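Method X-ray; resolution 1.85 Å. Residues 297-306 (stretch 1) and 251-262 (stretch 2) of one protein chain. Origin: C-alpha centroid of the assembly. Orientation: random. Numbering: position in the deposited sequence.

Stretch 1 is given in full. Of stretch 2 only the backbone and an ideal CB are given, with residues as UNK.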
ATOM      1  N   THR A 297      33.159 -12.380  -7.436  1.00 38.52           N
ATOM      2  CA  THR A 297      33.997 -11.351  -6.815  1.00 38.89           C
ATOM      3  C   THR A 297      33.164 -10.472  -5.882  1.00 37.88           C
ATOM      4  O   THR A 297      33.595 -10.169  -4.774  1.00 37.21           O
ATOM      5  CB  THR A 297      34.695 -10.466  -7.873  1.00 39.69           C
ATOM      6  OG1 THR A 297      35.455 -11.293  -8.762  1.00 40.08           O
ATOM      7  CG2 THR A 297      35.637  -9.443  -7.223  1.00 39.22           C
ATOM      8  N   LEU A 298      31.970 -10.085  -6.331  1.00 38.42           N
ATOM      9  CA  LEU A 298      31.081  -9.223  -5.548  1.00 38.71           C
ATOM     10  C   LEU A 298      30.676  -9.855  -4.210  1.00 37.18           C
ATOM     11  O   LEU A 298      30.716  -9.183  -3.178  1.00 35.07           O
ATOM     12  CB  LEU A 298      29.836  -8.847  -6.363  1.00 40.12           C
ATOM     13  CG  LEU A 298      28.864  -7.823  -5.767  1.00 41.38           C
ATOM     14  CD1 LEU A 298      29.577  -6.530  -5.407  1.00 41.29           C
ATOM     15  CD2 LEU A 298      27.730  -7.553  -6.744  1.00 42.53           C
ATOM     16  N   LEU A 299      30.304 -11.138  -4.231  1.00 37.84           N
ATOM     17  CA  LEU A 299      29.940 -11.866  -2.999  1.00 39.07           C
ATOM     18  C   LEU A 299      31.112 -12.033  -2.027  1.00 37.24           C
ATOM     19  O   LEU A 299      30.927 -11.898  -0.815  1.00 35.27           O
ATOM     20  CB  LEU A 299      29.337 -13.250  -3.309  1.00 42.30           C
ATOM     21  CG  LEU A 299      27.891 -13.332  -3.810  1.00 48.06           C
ATOM     22  CD1 LEU A 299      27.482 -14.787  -3.995  1.00 52.87           C
ATOM     23  CD2 LEU A 299      26.911 -12.630  -2.876  1.00 47.99           C
ATOM     24  N   SER A 300      32.299 -12.336  -2.553  1.00 37.76           N
ATOM     25  CA  SER A 300      33.501 -12.493  -1.722  1.00 38.78           C
ATOM     26  C   SER A 300      33.924 -11.178  -1.065  1.00 36.74           C
ATOM     27  O   SER A 300      34.372 -11.174   0.082  1.00 35.75           O
ATOM     28  CB  SER A 300      34.662 -13.073  -2.537  1.00 42.31           C
ATOM     29  OG  SER A 300      34.964 -12.262  -3.658  1.00 44.44           O
ATOM     30  N   ARG A 301      33.778 -10.071  -1.792  1.00 34.53           N
ATOM     31  CA  ARG A 301      34.050  -8.739  -1.241  1.00 34.21           C
ATOM     32  C   ARG A 301      33.041  -8.342  -0.154  1.00 33.17           C
ATOM     33  O   ARG A 301      33.420  -7.720   0.841  1.00 32.46           O
ATOM     34  CB  ARG A 301      34.097  -7.688  -2.354  1.00 34.64           C
ATOM     35  CG  ARG A 301      35.298  -7.855  -3.274  1.00 37.47           C
ATOM     36  CD  ARG A 301      35.355  -6.773  -4.334  1.00 40.30           C
ATOM     37  NE  ARG A 301      35.709  -5.486  -3.732  1.00 41.05           N
ATOM     38  CZ  ARG A 301      35.028  -4.340  -3.839  1.00 43.36           C
ATOM     39  NH1 ARG A 301      33.913  -4.233  -4.569  1.00 44.38           N
ATOM     40  NH2 ARG A 301      35.492  -3.261  -3.210  1.00 44.87           N
ATOM     41  N   TRP A 302      31.771  -8.707  -0.338  1.00 32.09           N
ATOM     42  CA  TRP A 302      30.758  -8.522   0.711  1.00 31.81           C
ATOM     43  C   TRP A 302      31.030  -9.427   1.913  1.00 31.87           C
ATOM     44  O   TRP A 302      30.895  -8.988   3.056  1.00 31.72           O
ATOM     45  CB  TRP A 302      29.340  -8.776   0.185  1.00 32.33           C
ATOM     46  CG  TRP A 302      28.846  -7.779  -0.832  1.00 33.90           C
ATOM     47  CD1 TRP A 302      29.451  -6.613  -1.221  1.00 34.69           C
ATOM     48  CD2 TRP A 302      27.617  -7.852  -1.562  1.00 34.44           C
ATOM     49  NE1 TRP A 302      28.683  -5.970  -2.162  1.00 35.63           N
ATOM     50  CE2 TRP A 302      27.551  -6.707  -2.389  1.00 34.78           C
ATOM     51  CE3 TRP A 302      26.568  -8.781  -1.606  1.00 35.06           C
ATOM     52  CZ2 TRP A 302      26.475  -6.466  -3.249  1.00 34.22           C
ATOM     53  CZ3 TRP A 302      25.497  -8.539  -2.464  1.00 35.18           C
ATOM     54  CH2 TRP A 302      25.460  -7.388  -3.273  1.00 34.52           C
ATOM     55  N   ARG A 303      31.410 -10.679   1.652  1.00 31.87           N
ATOM     56  CA  ARG A 303      31.792 -11.615   2.716  1.00 32.72           C
ATOM     57  C   ARG A 303      32.950 -11.070   3.548  1.00 32.75           C
ATOM     58  O   ARG A 303      32.866 -11.025   4.777  1.00 31.91           O
ATOM     59  CB  ARG A 303      32.163 -12.994   2.143  1.00 34.01           C
ATOM     60  CG  ARG A 303      32.744 -13.947   3.182  1.00 35.97           C
ATOM     61  CD  ARG A 303      32.849 -15.383   2.701  1.00 39.46           C
ATOM     62  NE  ARG A 303      33.333 -16.245   3.781  1.00 45.06           N
ATOM     63  CZ  ARG A 303      33.368 -17.579   3.757  1.00 49.55           C
ATOM     64  NH1 ARG A 303      32.940 -18.266   2.697  1.00 50.45           N
ATOM     65  NH2 ARG A 303      33.835 -18.239   4.816  1.00 51.26           N
ATOM     66  N   ASN A 304      34.019 -10.662   2.868  1.00 34.14           N
ATOM     67  CA  ASN A 304      35.221 -10.145   3.533  1.00 36.34           C
ATOM     68  C   ASN A 304      34.976  -8.830   4.281  1.00 35.97           C
ATOM     69  O   ASN A 304      35.576  -8.597   5.332  1.00 36.25           O
ATOM     70  CB  ASN A 304      36.372  -9.984   2.528  1.00 41.07           C
ATOM     71  CG  ASN A 304      36.923 -11.318   2.043  1.00 45.16           C
ATOM     72  OD1 ASN A 304      37.092 -12.258   2.822  1.00 45.94           O
ATOM     73  ND2 ASN A 304      37.217 -11.400   0.750  1.00 47.56           N
ATOM     74  N   ALA A 305      34.101  -7.980   3.740  1.00 35.55           N
ATOM     75  CA  ALA A 305      33.656  -6.772   4.444  1.00 35.75           C
ATOM     76  C   ALA A 305      32.826  -7.125   5.681  1.00 35.71           C
ATOM     77  O   ALA A 305      33.063  -6.585   6.762  1.00 35.20           O
ATOM     78  CB  ALA A 305      32.862  -5.868   3.513  1.00 34.70           C
ATOM     79  N   THR A 306      31.869  -8.041   5.511  1.00 35.72           N
ATOM     80  CA  THR A 306      31.003  -8.512   6.604  1.00 37.01           C
ATOM     81  C   THR A 306      31.789  -9.210   7.723  1.00 37.60           C
ATOM     82  O   THR A 306      31.555  -8.948   8.904  1.00 36.97           O
ATOM     83  CB  THR A 306      29.918  -9.483   6.080  1.00 37.36           C
ATOM     84  OG1 THR A 306      29.193  -8.869   5.009  1.00 35.86           O
ATOM     85  CG2 THR A 306      28.931  -9.867   7.178  1.00 37.08           C
ATOM     86  N   UNK A 251      23.916   0.672  -2.292  1.00 40.97           N
ATOM     87  CA  UNK A 251      24.591  -0.223  -1.350  1.00 39.09           C
ATOM     88  C   UNK A 251      25.273  -1.402  -2.049  1.00 37.53           C
ATOM     89  O   UNK A 251      26.252  -1.938  -1.529  1.00 37.52           O
ATOM     90  CB  UNK A 251      23.587  -0.747  -0.322  1.00 39.09           C
ATOM     91  N   UNK A 252      24.768  -1.787  -3.226  1.00 36.03           N
ATOM     92  CA  UNK A 252      25.131  -3.057  -3.866  1.00 35.16           C
ATOM     93  C   UNK A 252      25.872  -2.930  -5.207  1.00 34.80           C
ATOM     94  O   UNK A 252      25.968  -3.913  -5.948  1.00 33.50           O
ATOM     95  CB  UNK A 252      23.859  -3.879  -4.086  1.00 35.16           C
ATOM     96  N   UNK A 253      26.411  -1.746  -5.517  1.00 34.66           N
ATOM     97  CA  UNK A 253      27.197  -1.560  -6.748  1.00 35.30           C
ATOM     98  C   UNK A 253      28.541  -2.285  -6.667  1.00 35.74           C
ATOM     99  O   UNK A 253      29.191  -2.291  -5.622  1.00 36.33           O
ATOM    100  CB  UNK A 253      27.427  -0.070  -7.012  1.00 35.30           C
ATOM    101  N   UNK A 254      28.942  -2.886  -7.784  1.00 36.88           N
ATOM    102  CA  UNK A 254      30.157  -3.697  -7.862  1.00 39.57           C
ATOM    103  C   UNK A 254      31.466  -2.904  -7.800  1.00 42.01           C
ATOM    104  O   UNK A 254      32.508  -3.478  -7.483  1.00 43.92           O
ATOM    105  CB  UNK A 254      30.132  -4.508  -9.159  1.00 39.57           C
ATOM    106  N   UNK A 255      31.415  -1.604  -8.099  1.00 43.28           N
ATOM    107  CA  UNK A 255      32.614  -0.747  -8.091  1.00 45.84           C
ATOM    108  C   UNK A 255      32.791   0.094  -6.810  1.00 44.16           C
ATOM    109  O   UNK A 255      33.615   1.013  -6.787  1.00 44.04           O
ATOM    110  CB  UNK A 255      32.563   0.194  -9.297  1.00 45.84           C
ATOM    111  N   UNK A 256      32.034  -0.221  -5.754  1.00 42.71           N
ATOM    112  CA  UNK A 256      32.238   0.409  -4.447  1.00 43.21           C
ATOM    113  C   UNK A 256      33.539  -0.094  -3.836  1.00 43.61           C
ATOM    114  O   UNK A 256      33.874  -1.272  -3.968  1.00 43.90           O
ATOM    115  CB  UNK A 256      31.061   0.125  -3.512  1.00 43.21           C
ATOM    116  N   UNK A 257      34.264   0.801  -3.170  1.00 43.83           N
ATOM    117  CA  UNK A 257      35.543   0.461  -2.547  1.00 44.47           C
ATOM    118  C   UNK A 257      35.345  -0.360  -1.276  1.00 44.16           C
ATOM    119  O   UNK A 257      34.245  -0.415  -0.721  1.00 40.13           O
ATOM    120  CB  UNK A 257      36.332   1.733  -2.229  1.00 44.47           C
ATOM    121  N   UNK A 258      36.430  -0.982  -0.820  1.00 45.53           N
ATOM    122  CA  UNK A 258      36.438  -1.716   0.451  1.00 47.59           C
ATOM    123  C   UNK A 258      36.199  -0.800   1.655  1.00 48.41           C
ATOM    124  O   UNK A 258      35.644  -1.242   2.664  1.00 47.81           O
ATOM    125  CB  UNK A 258      37.771  -2.448   0.621  1.00 47.59           C
ATOM    126  N   UNK A 259      36.616   0.464   1.548  1.00 50.18           N
ATOM    127  CA  UNK A 259      36.296   1.475   2.562  1.00 52.68           C
ATOM    128  C   UNK A 259      34.781   1.676   2.670  1.00 46.52           C
ATOM    129  O   UNK A 259      34.237   1.713   3.772  1.00 44.32           O
ATOM    130  CB  UNK A 259      36.981   2.802   2.228  1.00 52.68           C
ATOM    131  N   UNK A 260      34.117   1.794   1.520  1.00 42.82           N
ATOM    132  CA  UNK A 260      32.659   1.990   1.467  1.00 41.92           C
ATOM    133  C   UNK A 260      31.867   0.770   1.944  1.00 38.53           C
ATOM    134  O   UNK A 260      30.861   0.925   2.641  1.00 37.26           O
ATOM    135  CB  UNK A 260      32.238   2.335   0.037  1.00 41.92           C
ATOM    136  N   UNK A 261      32.318  -0.430   1.574  1.00 36.13           N
ATOM    137  CA  UNK A 261      31.710  -1.674   2.070  1.00 35.97           C
ATOM    138  C   UNK A 261      31.894  -1.844   3.582  1.00 36.36           C
ATOM    139  O   UNK A 261      31.043  -2.441   4.243  1.00 36.94           O
ATOM    140  CB  UNK A 261      32.312  -2.877   1.341  1.00 35.97           C
ATOM    141  N   UNK A 262      32.998  -1.321   4.118  1.00 37.82           N
ATOM    142  CA  UNK A 262      33.228  -1.265   5.564  1.00 39.75           C
ATOM    143  C   UNK A 262      32.220  -0.417   6.329  1.00 40.92           C
ATOM    144  O   UNK A 262      31.942  -0.688   7.499  1.00 40.54           O
ATOM    145  CB  UNK A 262      34.634  -0.724   5.833  1.00 39.75           C
TER

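Stretch 1 is a helix that offers its partner L298, R301, W302 and A305: an apolar strip interrupted by one guanidinium. At position 251 the ideal CB finds nothing of stretch 1 within reach, so many residues would serve; it is L251, whose side chain leads away.

At 252 CA-to-CB points sideways, yet the ideal CB lies 3.8 Å from W302 CZ2. A flat or branched apolar side chain could use that indole. The residue is F252; its CD1 comes 3.7 Å from W302 CH2, and the rings meet obliquely, their planes at 57°.

Position 253 points away and opens a type I turn ending at 256; small polar residues are common in such turns. S253 is found, and its backbone O takes part in the contact: water 1 donates to it and accepts from W302 NE1, satisfying the indole nitrogen.

Position 254 points sideways, its ideal CB 4.3 Å from L298 CD1. A small residue fits beside the leucine. S254 packs its CA 3.8 Å from L298 CD1, while water 2 links its O to R301 NH1.

Position 255 points away from stretch 1, leaving polar residues free to follow; D255 bonds elsewhere in the structure.

At 256 the backbone carbonyl matters most, and any residue would supply it; CA-to-CB points sideways and the ideal CB is 5.3 Å from R301 NH1, so stretch 1 does little to select the side chain. R301 NH2 donates to L256 O at 2.7 Å, and R301 NH1 adds a weak bond to L256 O at 3.0 Å.

Position 257 points away just before a helix, where Ser, Thr, Asp or Asn can cap free amides. S257 does so: its OG accepts from the backbone N of residue 260 at 3.2 Å, a capping bond.

At 258, in the helix's first turn, the ideal CB is 4.5 Å from R301 NH2, so an acidic residue would suit both the cation and the helix start. D258 brings its OD1 3.3 Å from R301 NH2, a salt bridge with a weak hydrogen bond; water 3 joins OD1 to R301 O.

Positions 259 and 260 are out of reach; helix-compatible residues would suit both. They are E259, which makes no contact with stretch 1, and Q260, whose OE1 accepts a hydrogen bond from S257 N at 2.9 Å.

Position 261 points toward stretch 1, its ideal CB 3.7 Å from A305 CB, calling for an aliphatic residue. L261 reaches W302 CD1 with CD2 at 3.7 Å and places CD1 over one face of the R301 guanidinium.

At 262 an ideal CB would lie 3.2 Å from E259 O, a crowding that G262 avoids.

Stretch 2 (251-262) LFSSDLSDEQLG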
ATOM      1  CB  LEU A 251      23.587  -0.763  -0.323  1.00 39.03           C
ATOM      2  CG  LEU A 251      22.924   0.264   0.602  1.00 40.51           C
ATOM      3  CD1 LEU A 251      21.719  -0.340   1.308  1.00 41.18           C
ATOM      4  CD2 LEU A 251      23.919   0.802   1.619  1.00 40.75           C
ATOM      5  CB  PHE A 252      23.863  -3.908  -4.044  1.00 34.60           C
ATOM      6  CG  PHE A 252      23.066  -4.085  -2.777  1.00 33.38           C
ATOM      7  CD1 PHE A 252      23.660  -4.625  -1.638  1.00 32.20           C
ATOM      8  CD2 PHE A 252      21.721  -3.721  -2.719  1.00 32.37           C
ATOM      9  CE1 PHE A 252      22.935  -4.791  -0.467  1.00 31.20           C
ATOM     10  CE2 PHE A 252      20.991  -3.886  -1.549  1.00 32.32           C
ATOM     11  CZ  PHE A 252      21.599  -4.421  -0.421  1.00 30.60           C
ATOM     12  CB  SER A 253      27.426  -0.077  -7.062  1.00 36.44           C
ATOM     13  OG  SER A 253      26.304   0.472  -7.729  1.00 38.59           O
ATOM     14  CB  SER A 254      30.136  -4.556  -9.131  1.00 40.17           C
ATOM     15  OG  SER A 254      30.219  -3.758 -10.299  1.00 40.07           O
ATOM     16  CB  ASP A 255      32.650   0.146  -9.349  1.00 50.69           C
ATOM     17  CG  ASP A 255      31.503   1.150  -9.410  1.00 53.47           C
ATOM     18  OD1 ASP A 255      30.469   0.941  -8.738  1.00 51.81           O
ATOM     19  OD2 ASP A 255      31.633   2.148 -10.150  1.00 55.48           O
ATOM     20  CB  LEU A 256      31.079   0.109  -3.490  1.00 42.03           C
ATOM     21  CG  LEU A 256      29.677   0.591  -3.875  1.00 41.39           C
ATOM     22  CD1 LEU A 256      28.698   0.252  -2.761  1.00 40.63           C
ATOM     23  CD2 LEU A 256      29.643   2.083  -4.176  1.00 41.68           C
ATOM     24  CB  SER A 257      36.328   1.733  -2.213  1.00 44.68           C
ATOM     25  OG  SER A 257      35.679   2.485  -1.202  1.00 43.74           O
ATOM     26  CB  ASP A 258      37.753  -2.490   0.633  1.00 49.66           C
ATOM     27  CG  ASP A 258      37.858  -3.700  -0.284  1.00 51.89           C
ATOM     28  OD1 ASP A 258      36.862  -4.441  -0.437  1.00 53.95           O
ATOM     29  OD2 ASP A 258      38.949  -3.924  -0.846  1.00 52.32           O
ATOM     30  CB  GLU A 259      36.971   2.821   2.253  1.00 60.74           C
ATOM     31  CG  GLU A 259      37.156   3.704   3.483  1.00 70.48           C
ATOM     32  CD  GLU A 259      37.000   5.186   3.191  1.00 76.80           C
ATOM     33  OE1 GLU A 259      37.649   5.684   2.247  1.00 81.10           O
ATOM     34  OE2 GLU A 259      36.232   5.855   3.915  1.00 77.77           O
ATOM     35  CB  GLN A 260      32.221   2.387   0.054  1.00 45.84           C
ATOM     36  CG  GLN A 260      32.609   3.818  -0.303  1.00 50.53           C
ATOM     37  CD  GLN A 260      32.728   4.078  -1.796  1.00 54.00           C
ATOM     38  OE1 GLN A 260      32.701   3.160  -2.616  1.00 52.29           O
ATOM     39  NE2 GLN A 260      32.868   5.345  -2.154  1.00 56.84           N
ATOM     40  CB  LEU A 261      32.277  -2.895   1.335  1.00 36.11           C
ATOM     41  CG  LEU A 261      31.994  -2.997  -0.167  1.00 36.38           C
ATOM     42  CD1 LEU A 261      32.777  -4.151  -0.772  1.00 34.50           C
ATOM     43  CD2 LEU A 261      30.508  -3.157  -0.450  1.00 38.38           C
TER
HETATM   44  O   HOH W   1      28.489  -3.400  -3.250  1.00 30.53           O
HETATM   45  O   HOH W   2      33.357  -6.034  -7.047  1.00 41.98           O
HETATM   46  O   HOH W   3      35.852  -6.581   0.888  1.00 41.49           O
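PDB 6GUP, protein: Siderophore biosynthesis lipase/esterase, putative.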